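Local coordinates for conserved domain protein (Porphyromonas gingivalis, PDB 3PNN) that is probably a nucleotide-sugar-dependent glycosyltransferase, taking part in formation of glycosidic linkages on an alpha/beta/alpha, Rossmann-like scaffold, at residues 4-15 with 114-123; 38-48 with 125-136. All coordinates share one frame; numbering follows the deposited sequence.

Interaction 1 (4-15 with 114-123); sequences MKPTLFVLAAGM and IREPFAVINA
Two neighbouring parallel strands of a Rossmann-like core, 7-11 and 118-122, pair here, their short axes 4.6 Å apart at closest approach and 24° from parallel. The ladder is staggered as in any parallel pair: Thr7, Phe9 and Leu11 give their N-H groups to Pro117, Ala119 and Ile121, while the carbonyls of Thr7 and Phe9 receive the N-H of Ala119 and Ile121. Leu11 N lies 2.9 Å from Ile121 O.

On one side of the strands Ile114 CD1 lies over a face of the Phe9 ring, 3.8 Å from its centroid, a CH-pi contact offset toward the rim. Phe118 CE1 stands at the edge of the same ring, and farther along Leu11 CD1 packs on Val120 CG1 at 3.7 Å. Thr7 OG1 donates to Glu116 OE2 across 2.5 Å, reaching the carboxylate from above its plane; Arg50 also bonds this hydroxyl. On the reverse side, which helices 35-46 and 129-140 cover, Ile121 CG1 sits between backbone N and carbonyl carbon (chi1 66°), in reach of Leu8 CD1 at 3.9 Å.

At the C-terminal ends of the strands one water joins Leu11 O to Ala123 N. Strand 7-11 runs into Ala12, Ala13 and Gly14, the start of a glycine-containing loop, with a type I turn from Ala12 to Met15. The whole arrangement is consistent with the Rossmann-like nucleotide-sugar-binding domains of glycosyltransferases and sugar nucleotidyltransferases.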
loop_
_atom_site.group_PDB
_atom_site.type_symbol
_atom_site.label_atom_id
_atom_site.label_comp_id
_atom_site.label_asym_id
_atom_site.label_seq_id
_atom_site.Cartn_x
_atom_site.Cartn_y
_atom_site.Cartn_z
HETATM N N MSE A 4 10.003 -4.443 21.042
HETATM C CA MSE A 4 8.946 -4.539 20.035
HETATM C C MSE A 4 9.509 -4.573 18.617
HETATM O O MSE A 4 10.489 -3.894 18.306
HETATM C CB MSE A 4 7.958 -3.373 20.205
HETATM C CG MSE A 4 6.797 -3.353 19.213
HETATM SE SE MSE A 4 7.227 -2.380 17.573
HETATM C CE MSE A 4 7.563 -0.619 18.346
ATOM N N LYS A 5 8.875 -5.376 17.768
ATOM C CA LYS A 5 9.153 -5.382 16.342
ATOM C C LYS A 5 7.846 -5.014 15.645
ATOM O O LYS A 5 6.779 -5.496 16.029
ATOM C CB LYS A 5 9.611 -6.760 15.876
ATOM C CG LYS A 5 10.966 -7.205 16.441
ATOM C CD LYS A 5 11.259 -8.655 16.062
ATOM C CE LYS A 5 12.727 -9.023 16.275
ATOM N NZ LYS A 5 13.536 -8.828 15.034
ATOM N N PRO A 6 7.924 -4.157 14.624
ATOM C CA PRO A 6 6.689 -3.692 13.980
ATOM C C PRO A 6 6.069 -4.747 13.073
ATOM O O PRO A 6 6.721 -5.708 12.648
ATOM C CB PRO A 6 7.152 -2.471 13.171
ATOM C CG PRO A 6 8.598 -2.774 12.850
ATOM C CD PRO A 6 9.137 -3.657 13.955
ATOM N N THR A 7 4.785 -4.561 12.779
ATOM C CA THR A 7 4.030 -5.487 11.962
ATOM C C THR A 7 3.990 -5.006 10.512
ATOM O O THR A 7 3.865 -3.804 10.258
ATOM C CB THR A 7 2.592 -5.579 12.524
ATOM O OG1 THR A 7 2.639 -6.238 13.799
ATOM C CG2 THR A 7 1.640 -6.339 11.571
ATOM N N LEU A 8 4.109 -5.927 9.560
ATOM C CA LEU A 8 3.876 -5.597 8.150
ATOM C C LEU A 8 2.461 -6.043 7.739
ATOM O O LEU A 8 2.137 -7.224 7.786
ATOM C CB LEU A 8 4.926 -6.264 7.244
ATOM C CG LEU A 8 4.740 -5.964 5.746
ATOM C CD1 LEU A 8 5.004 -4.486 5.469
ATOM C CD2 LEU A 8 5.690 -6.810 4.925
ATOM N N PHE A 9 1.633 -5.090 7.330
ATOM C CA PHE A 9 0.233 -5.355 7.001
ATOM C C PHE A 9 0.167 -5.239 5.490
ATOM O O PHE A 9 0.388 -4.159 4.933
ATOM C CB PHE A 9 -0.653 -4.302 7.687
ATOM C CG PHE A 9 -2.144 -4.568 7.604
ATOM C CD1 PHE A 9 -2.651 -5.720 7.025
ATOM C CD2 PHE A 9 -3.045 -3.646 8.142
ATOM C CE1 PHE A 9 -4.031 -5.958 6.970
ATOM C CE2 PHE A 9 -4.416 -3.882 8.089
ATOM C CZ PHE A 9 -4.904 -5.046 7.495
ATOM N N VAL A 10 -0.094 -6.361 4.826
ATOM C CA VAL A 10 -0.098 -6.398 3.371
ATOM C C VAL A 10 -1.519 -6.371 2.803
ATOM O O VAL A 10 -2.365 -7.225 3.136
ATOM C CB VAL A 10 0.651 -7.652 2.837
ATOM C CG1 VAL A 10 0.604 -7.687 1.311
ATOM C CG2 VAL A 10 2.108 -7.678 3.345
ATOM N N LEU A 11 -1.794 -5.385 1.947
ATOM C CA LEU A 11 -3.105 -5.280 1.298
ATOM C C LEU A 11 -3.235 -6.287 0.152
ATOM O O LEU A 11 -2.858 -6.004 -0.985
ATOM C CB LEU A 11 -3.332 -3.859 0.773
ATOM C CG LEU A 11 -3.271 -2.763 1.835
ATOM C CD1 LEU A 11 -3.523 -1.408 1.184
ATOM C CD2 LEU A 11 -4.297 -3.033 2.939
ATOM N N ALA A 12 -3.785 -7.456 0.457
ATOM C CA ALA A 12 -3.828 -8.556 -0.502
ATOM C C ALA A 12 -5.252 -8.928 -0.926
ATOM O O ALA A 12 -5.489 -9.979 -1.525
ATOM C CB ALA A 12 -3.096 -9.771 0.070
ATOM N N ALA A 13 -6.205 -8.053 -0.638
ATOM C CA ALA A 13 -7.604 -8.402 -0.808
ATOM C C ALA A 13 -7.992 -8.437 -2.285
ATOM O O ALA A 13 -9.002 -9.029 -2.652
ATOM C CB ALA A 13 -8.478 -7.433 -0.033
ATOM N N GLY A 14 -7.165 -7.816 -3.126
ATOM C CA GLY A 14 -7.425 -7.755 -4.555
ATOM C C GLY A 14 -6.822 -8.896 -5.363
ATOM O O GLY A 14 -6.900 -8.886 -6.596
HETATM N N MSE A 15 -6.232 -9.880 -4.682
HETATM C CA MSE A 15 -5.510 -10.973 -5.358
HETATM C C MSE A 15 -6.359 -12.098 -5.915
HETATM O O MSE A 15 -5.825 -13.013 -6.554
HETATM C CB MSE A 15 -4.500 -11.625 -4.425
HETATM C CG MSE A 15 -3.839 -10.692 -3.489
HETATM SE SE MSE A 15 -1.976 -11.042 -3.571
HETATM C CE MSE A 15 -1.799 -10.237 -5.372
ATOM N N ILE A 114 -3.764 -6.277 15.020
ATOM C CA ILE A 114 -2.557 -5.457 15.044
ATOM C C ILE A 114 -2.617 -4.501 16.232
ATOM O O ILE A 114 -3.476 -3.630 16.291
ATOM C CB ILE A 114 -2.407 -4.689 13.725
ATOM C CG1 ILE A 114 -2.272 -5.704 12.578
ATOM C CG2 ILE A 114 -1.214 -3.729 13.797
ATOM C CD1 ILE A 114 -2.327 -5.116 11.174
ATOM N N ARG A 115 -1.710 -4.678 17.186
ATOM C CA ARG A 115 -1.732 -3.859 18.400
ATOM C C ARG A 115 -0.369 -3.226 18.659
ATOM O O ARG A 115 0.027 -3.027 19.804
ATOM C CB ARG A 115 -2.172 -4.684 19.621
ATOM C CG ARG A 115 -3.505 -5.441 19.466
ATOM C CD ARG A 115 -4.607 -4.603 18.783
ATOM N NE ARG A 115 -5.014 -3.404 19.522
ATOM C CZ ARG A 115 -5.607 -2.345 18.964
ATOM N NH1 ARG A 115 -5.855 -2.324 17.657
ATOM N NH2 ARG A 115 -5.944 -1.296 19.710
ATOM N N GLU A 116 0.343 -2.903 17.583
ATOM C CA GLU A 116 1.652 -2.288 17.686
ATOM C C GLU A 116 1.815 -1.429 16.438
ATOM O O GLU A 116 0.974 -1.506 15.537
ATOM C CB GLU A 116 2.735 -3.366 17.751
ATOM C CG GLU A 116 2.705 -4.378 16.591
ATOM C CD GLU A 116 1.641 -5.461 16.758
ATOM O OE1 GLU A 116 1.387 -5.879 17.908
ATOM O OE2 GLU A 116 1.053 -5.901 15.744
ATOM N N PRO A 117 2.870 -0.601 16.381
ATOM C CA PRO A 117 3.101 0.173 15.148
ATOM C C PRO A 117 3.202 -0.765 13.938
ATOM O O PRO A 117 3.754 -1.870 14.031
ATOM C CB PRO A 117 4.445 0.868 15.414
ATOM C CG PRO A 117 4.488 1.015 16.926
ATOM C CD PRO A 117 3.816 -0.243 17.453
ATOM N N PHE A 118 2.660 -0.332 12.809
ATOM C CA PHE A 118 2.582 -1.207 11.650
ATOM C C PHE A 118 2.750 -0.454 10.336
ATOM O O PHE A 118 2.396 0.733 10.233
ATOM C CB PHE A 118 1.247 -2.009 11.656
ATOM C CG PHE A 118 -0.001 -1.160 11.504
ATOM C CD1 PHE A 118 -0.666 -1.087 10.278
ATOM C CD2 PHE A 118 -0.545 -0.493 12.599
ATOM C CE1 PHE A 118 -1.839 -0.327 10.155
ATOM C CE2 PHE A 118 -1.705 0.262 12.483
ATOM C CZ PHE A 118 -2.349 0.349 11.263
ATOM N N ALA A 119 3.309 -1.152 9.348
ATOM C CA ALA A 119 3.370 -0.666 7.970
ATOM C C ALA A 119 2.192 -1.190 7.176
ATOM O O ALA A 119 1.715 -2.286 7.434
ATOM C CB ALA A 119 4.667 -1.125 7.303
ATOM N N VAL A 120 1.729 -0.397 6.214
ATOM C CA VAL A 120 0.760 -0.852 5.229
ATOM C C VAL A 120 1.428 -0.752 3.870
ATOM O O VAL A 120 2.029 0.288 3.545
ATOM C CB VAL A 120 -0.494 0.020 5.243
ATOM C CG1 VAL A 120 -1.441 -0.388 4.083
ATOM C CG2 VAL A 120 -1.198 -0.083 6.612
ATOM N N ILE A 121 1.380 -1.835 3.100
ATOM C CA ILE A 121 1.924 -1.826 1.744
ATOM C C ILE A 121 1.029 -2.587 0.781
ATOM O O ILE A 121 0.198 -3.406 1.202
ATOM C CB ILE A 121 3.349 -2.477 1.659
ATOM C CG1 ILE A 121 3.300 -3.979 1.976
ATOM C CG2 ILE A 121 4.346 -1.747 2.557
ATOM C CD1 ILE A 121 4.567 -4.758 1.519
ATOM N N ASN A 122 1.200 -2.318 -0.515
ATOM C CA ASN A 122 0.490 -3.073 -1.543
ATOM C C ASN A 122 1.143 -4.434 -1.730
ATOM O O ASN A 122 2.321 -4.627 -1.380
ATOM C CB ASN A 122 0.503 -2.334 -2.884
ATOM C CG ASN A 122 -0.353 -1.083 -2.883
ATOM O OD1 ASN A 122 -1.324 -0.966 -2.121
ATOM N ND2 ASN A 122 -0.008 -0.139 -3.757
ATOM N N ALA A 123 0.395 -5.363 -2.317
ATOM C CA ALA A 123 0.849 -6.744 -2.472
ATOM C C ALA A 123 1.661 -6.995 -3.745
ATOM O O ALA A 123 2.319 -8.022 -3.867
ATOM C CB ALA A 123 -0.354 -7.702 -2.426
HETATM O O HOH W 1 -2.238 -4.573 -3.638
#

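Interaction 2 (38-48 with 125-136); sequences YSVYDAIRAGF and DFYGRNGFEVLA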
loop_
_atom_site.group_PDB
_atom_site.type_symbol
_atom_site.label_atom_id
_atom_site.label_comp_id
_atom_site.label_asym_id
_atom_site.label_seq_id
_atom_site.Cartn_x
_atom_site.Cartn_y
_atom_site.Cartn_z
ATOM N N TYR A 38 9.656 -10.531 -2.678
ATOM C CA TYR A 38 10.715 -9.530 -2.432
ATOM C C TYR A 38 10.353 -8.624 -1.251
ATOM O O TYR A 38 11.210 -8.324 -0.420
ATOM C CB TYR A 38 11.022 -8.713 -3.699
ATOM C CG TYR A 38 11.738 -9.578 -4.703
ATOM C CD1 TYR A 38 13.133 -9.674 -4.698
ATOM C CD2 TYR A 38 11.023 -10.361 -5.611
ATOM C CE1 TYR A 38 13.798 -10.507 -5.589
ATOM C CE2 TYR A 38 11.688 -11.198 -6.518
ATOM C CZ TYR A 38 13.065 -11.269 -6.494
ATOM O OH TYR A 38 13.731 -12.108 -7.376
ATOM N N SER A 39 9.087 -8.228 -1.150
ATOM C CA SER A 39 8.661 -7.380 -0.019
ATOM C C SER A 39 8.840 -8.090 1.311
ATOM O O SER A 39 9.352 -7.507 2.268
ATOM C CB SER A 39 7.200 -6.957 -0.165
ATOM O OG SER A 39 7.068 -6.028 -1.227
ATOM N N VAL A 40 8.402 -9.345 1.374
ATOM C CA VAL A 40 8.503 -10.105 2.612
ATOM C C VAL A 40 9.962 -10.338 2.979
ATOM O O VAL A 40 10.350 -10.170 4.132
ATOM C CB VAL A 40 7.717 -11.441 2.545
ATOM C CG1 VAL A 40 7.978 -12.285 3.803
ATOM C CG2 VAL A 40 6.222 -11.151 2.361
ATOM N N TYR A 41 10.774 -10.714 1.995
ATOM C CA TYR A 41 12.206 -10.888 2.230
ATOM C C TYR A 41 12.824 -9.614 2.829
ATOM O O TYR A 41 13.575 -9.667 3.815
ATOM C CB TYR A 41 12.904 -11.269 0.914
ATOM C CG TYR A 41 14.342 -11.713 1.071
ATOM C CD1 TYR A 41 14.656 -13.053 1.327
ATOM C CD2 TYR A 41 15.380 -10.806 0.956
ATOM C CE1 TYR A 41 15.966 -13.465 1.463
ATOM C CE2 TYR A 41 16.700 -11.210 1.101
ATOM C CZ TYR A 41 16.984 -12.539 1.356
ATOM O OH TYR A 41 18.292 -12.940 1.494
ATOM N N ASP A 42 12.534 -8.467 2.224
ATOM C CA ASP A 42 13.126 -7.220 2.719
ATOM C C ASP A 42 12.536 -6.815 4.070
ATOM O O ASP A 42 13.238 -6.258 4.912
ATOM C CB ASP A 42 12.982 -6.087 1.693
ATOM C CG ASP A 42 14.011 -6.194 0.565
ATOM O OD1 ASP A 42 15.090 -6.781 0.798
ATOM O OD2 ASP A 42 13.746 -5.679 -0.538
ATOM N N ALA A 43 11.256 -7.108 4.297
ATOM C CA ALA A 43 10.656 -6.735 5.581
ATOM C C ALA A 43 11.338 -7.524 6.689
ATOM O O ALA A 43 11.649 -6.989 7.758
ATOM C CB ALA A 43 9.128 -6.984 5.575
ATOM N N ILE A 44 11.588 -8.809 6.428
ATOM C CA ILE A 44 12.289 -9.629 7.404
ATOM C C ILE A 44 13.674 -9.050 7.663
ATOM O O ILE A 44 14.066 -8.870 8.817
ATOM C CB ILE A 44 12.399 -11.104 6.955
ATOM C CG1 ILE A 44 11.009 -11.762 6.975
ATOM C CG2 ILE A 44 13.395 -11.862 7.837
ATOM C CD1 ILE A 44 10.970 -13.171 6.359
ATOM N N ARG A 45 14.410 -8.754 6.593
ATOM C CA ARG A 45 15.759 -8.202 6.738
ATOM C C ARG A 45 15.742 -6.889 7.517
ATOM O O ARG A 45 16.685 -6.581 8.260
ATOM C CB ARG A 45 16.417 -7.950 5.371
ATOM C CG ARG A 45 16.879 -9.182 4.628
ATOM C CD ARG A 45 17.981 -8.845 3.609
ATOM N NE ARG A 45 17.496 -8.180 2.396
ATOM C CZ ARG A 45 18.170 -8.172 1.240
ATOM N NH1 ARG A 45 19.341 -8.799 1.155
ATOM N NH2 ARG A 45 17.677 -7.556 0.168
ATOM N N ALA A 46 14.678 -6.111 7.336
ATOM C CA ALA A 46 14.567 -4.793 7.972
ATOM C C ALA A 46 14.134 -4.857 9.437
ATOM O O ALA A 46 14.177 -3.853 10.147
ATOM C CB ALA A 46 13.613 -3.899 7.184
ATOM N N GLY A 47 13.714 -6.030 9.890
ATOM C CA GLY A 47 13.394 -6.206 11.296
ATOM C C GLY A 47 11.922 -6.152 11.653
ATOM O O GLY A 47 11.574 -5.949 12.827
ATOM N N PHE A 48 11.045 -6.338 10.664
ATOM C CA PHE A 48 9.618 -6.487 10.957
ATOM C C PHE A 48 9.395 -7.811 11.675
ATOM O O PHE A 48 10.082 -8.785 11.395
ATOM C CB PHE A 48 8.774 -6.407 9.678
ATOM C CG PHE A 48 8.590 -5.003 9.175
ATOM C CD1 PHE A 48 7.451 -4.280 9.510
ATOM C CD2 PHE A 48 9.565 -4.402 8.381
ATOM C CE1 PHE A 48 7.283 -2.975 9.070
ATOM C CE2 PHE A 48 9.403 -3.087 7.929
ATOM C CZ PHE A 48 8.260 -2.382 8.273
ATOM N N ASP A 125 3.553 -4.346 -5.560
ATOM C CA ASP A 125 4.518 -3.290 -5.888
ATOM C C ASP A 125 5.869 -3.601 -5.257
ATOM O O ASP A 125 5.933 -4.125 -4.141
ATOM C CB ASP A 125 4.039 -1.914 -5.398
ATOM C CG ASP A 125 2.909 -1.358 -6.245
ATOM O OD1 ASP A 125 3.177 -0.820 -7.334
ATOM O OD2 ASP A 125 1.748 -1.491 -5.837
ATOM N N PHE A 126 6.941 -3.263 -5.972
ATOM C CA PHE A 126 8.295 -3.425 -5.460
ATOM C C PHE A 126 8.778 -2.106 -4.865
ATOM O O PHE A 126 8.939 -1.102 -5.575
ATOM C CB PHE A 126 9.243 -3.926 -6.569
ATOM C CG PHE A 126 10.660 -4.160 -6.107
ATOM C CD1 PHE A 126 11.095 -5.441 -5.749
ATOM C CD2 PHE A 126 11.570 -3.109 -6.056
ATOM C CE1 PHE A 126 12.411 -5.666 -5.337
ATOM C CE2 PHE A 126 12.891 -3.321 -5.640
ATOM C CZ PHE A 126 13.313 -4.600 -5.279
ATOM N N TYR A 127 9.010 -2.108 -3.554
ATOM C CA TYR A 127 9.336 -0.878 -2.832
ATOM C C TYR A 127 10.846 -0.647 -2.650
ATOM O O TYR A 127 11.293 0.490 -2.503
ATOM C CB TYR A 127 8.633 -0.890 -1.482
ATOM C CG TYR A 127 7.134 -0.768 -1.614
ATOM C CD1 TYR A 127 6.537 0.480 -1.778
ATOM C CD2 TYR A 127 6.313 -1.899 -1.600
ATOM C CE1 TYR A 127 5.157 0.607 -1.915
ATOM C CE2 TYR A 127 4.927 -1.777 -1.729
ATOM C CZ TYR A 127 4.359 -0.514 -1.873
ATOM O OH TYR A 127 2.993 -0.372 -2.001
ATOM N N GLY A 128 11.621 -1.729 -2.650
ATOM C CA GLY A 128 13.064 -1.647 -2.473
ATOM C C GLY A 128 13.494 -1.725 -1.015
ATOM O O GLY A 128 12.790 -1.272 -0.116
ATOM N N ARG A 129 14.666 -2.296 -0.776
ATOM C CA ARG A 129 15.102 -2.589 0.586
ATOM C C ARG A 129 15.124 -1.377 1.504
ATOM O O ARG A 129 14.681 -1.464 2.651
ATOM C CB ARG A 129 16.482 -3.236 0.572
ATOM C CG ARG A 129 16.955 -3.663 1.940
ATOM C CD ARG A 129 18.228 -4.506 1.786
ATOM N NE ARG A 129 18.747 -4.950 3.074
ATOM C CZ ARG A 129 19.922 -5.556 3.229
ATOM N NH1 ARG A 129 20.696 -5.766 2.169
ATOM N NH2 ARG A 129 20.325 -5.933 4.440
ATOM N N ASN A 130 15.651 -0.250 1.029
ATOM C CA ASN A 130 15.747 0.923 1.897
ATOM C C ASN A 130 14.392 1.520 2.315
ATOM O O ASN A 130 14.300 2.194 3.352
ATOM C CB ASN A 130 16.650 1.997 1.287
ATOM C CG ASN A 130 16.994 3.076 2.276
ATOM O OD1 ASN A 130 17.752 2.849 3.226
ATOM N ND2 ASN A 130 16.433 4.250 2.073
ATOM N N GLY A 131 13.350 1.272 1.515
ATOM C CA GLY A 131 11.995 1.650 1.889
ATOM C C GLY A 131 11.599 0.956 3.177
ATOM O O GLY A 131 11.122 1.584 4.124
ATOM N N PHE A 132 11.787 -0.361 3.223
ATOM C CA PHE A 132 11.549 -1.100 4.468
ATOM C C PHE A 132 12.454 -0.670 5.613
ATOM O O PHE A 132 12.021 -0.637 6.770
ATOM C CB PHE A 132 11.654 -2.610 4.228
ATOM C CG PHE A 132 10.597 -3.122 3.309
ATOM C CD1 PHE A 132 9.340 -3.442 3.801
ATOM C CD2 PHE A 132 10.829 -3.204 1.940
ATOM C CE1 PHE A 132 8.342 -3.887 2.954
ATOM C CE2 PHE A 132 9.841 -3.651 1.085
ATOM C CZ PHE A 132 8.586 -3.992 1.590
ATOM N N GLU A 133 13.713 -0.347 5.317
ATOM C CA GLU A 133 14.636 0.076 6.378
ATOM C C GLU A 133 14.243 1.390 7.043
ATOM O O GLU A 133 14.230 1.484 8.273
ATOM C CB GLU A 133 16.084 0.171 5.858
ATOM C CG GLU A 133 16.643 -1.202 5.445
ATOM C CD GLU A 133 18.022 -1.102 4.798
ATOM O OE1 GLU A 133 18.301 -0.109 4.086
ATOM O OE2 GLU A 133 18.823 -2.031 5.001
ATOM N N VAL A 134 13.930 2.412 6.254
ATOM C CA VAL A 134 13.571 3.692 6.875
ATOM C C VAL A 134 12.234 3.568 7.605
ATOM O O VAL A 134 12.022 4.178 8.661
ATOM C CB VAL A 134 13.519 4.869 5.860
ATOM C CG1 VAL A 134 14.919 5.100 5.250
ATOM C CG2 VAL A 134 12.461 4.623 4.779
ATOM N N LEU A 135 11.338 2.757 7.054
ATOM C CA LEU A 135 10.009 2.599 7.659
ATOM C C LEU A 135 10.075 1.867 8.996
ATOM O O LEU A 135 9.468 2.292 9.998
ATOM C CB LEU A 135 9.078 1.866 6.691
ATOM C CG LEU A 135 7.595 1.714 7.054
ATOM C CD1 LEU A 135 6.997 3.057 7.423
ATOM C CD2 LEU A 135 6.901 1.106 5.839
ATOM N N ALA A 136 10.808 0.759 9.018
ATOM C CA ALA A 136 10.962 0.016 10.258
ATOM C C ALA A 136 11.602 0.899 11.335
ATOM O O ALA A 136 11.175 0.901 12.493
ATOM C CB ALA A 136 11.799 -1.251 10.023
HETATM O O HOH W 2 4.600 -5.851 -2.468
HETATM O O HOH W 3 9.016 -4.535 -2.178
HETATM O O HOH W 4 11.766 -4.733 -2.237
#
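Phe132 is a knob in a hole formed by Ser39, Asp42, Ala43 and Ala46. One face of its ring lies against the backbone of helix 38-46, with Ser39 O 3.7 Å from Phe132 CZ, and Ala46 CB meets Phe132 CB at 3.8 Å. Ala136 CB touches both Ala46 O (3.5 Å) and Phe48 CE2 (3.7 Å). Small alanines at this crossing accompany an axis separation of 8.6 Å and an angle of 41°.

Nearby, the guanidinium groups of Arg45 and Arg129 stack flat, centres 3.7 Å apart and planes at 8°. Arg129 gets there on a chain extended from CG to NE, with CG trans to the backbone N (chi1 -176°). Asp42 OD1 takes both NE and NH2 of Arg45, the latter at 2.8 Å, so the Arg45 guanidinium is held in orientation; Tyr41 CE2 covers its other face, and Glu297 O accepts from NH2.

Farther out, two waters bridge Ser39 OG to Asp125 O and Tyr127 N. Tyr298 bonds Asp42 OD2, and a third water links that oxygen, weakly at its far end, to Gly128 N at the helix N-cap. The nearby carboxylates of Asp42 and Glu133 probably offset the like charges, making the arginine stack tolerable between two helices otherwise joined by apolar contacts and water.

In the fold
Interactions 1 and 2 have centres about 12 Å apart and touch directly. Along the chain their segments alternate: strand 7-11, helix 35-46, strand 118-122, helix 129-140, so each strand of interaction 1 is followed by a helix of interaction 2. Both helices pack on the same side of the paired strands: Leu8 CD2 lies 3.5 Å from Ala43 CB, and Ala119 CB 3.5 Å from Leu135 CD2. At the C-terminal end of strand 118-122, Tyr127 OH probably bonds Asn122 N, and glycerol, probably from the crystallisation liquor, lies near Asn122 and near Asp125, which may mark a pocket. The two contacts thus form successive layers of one alpha/beta unit.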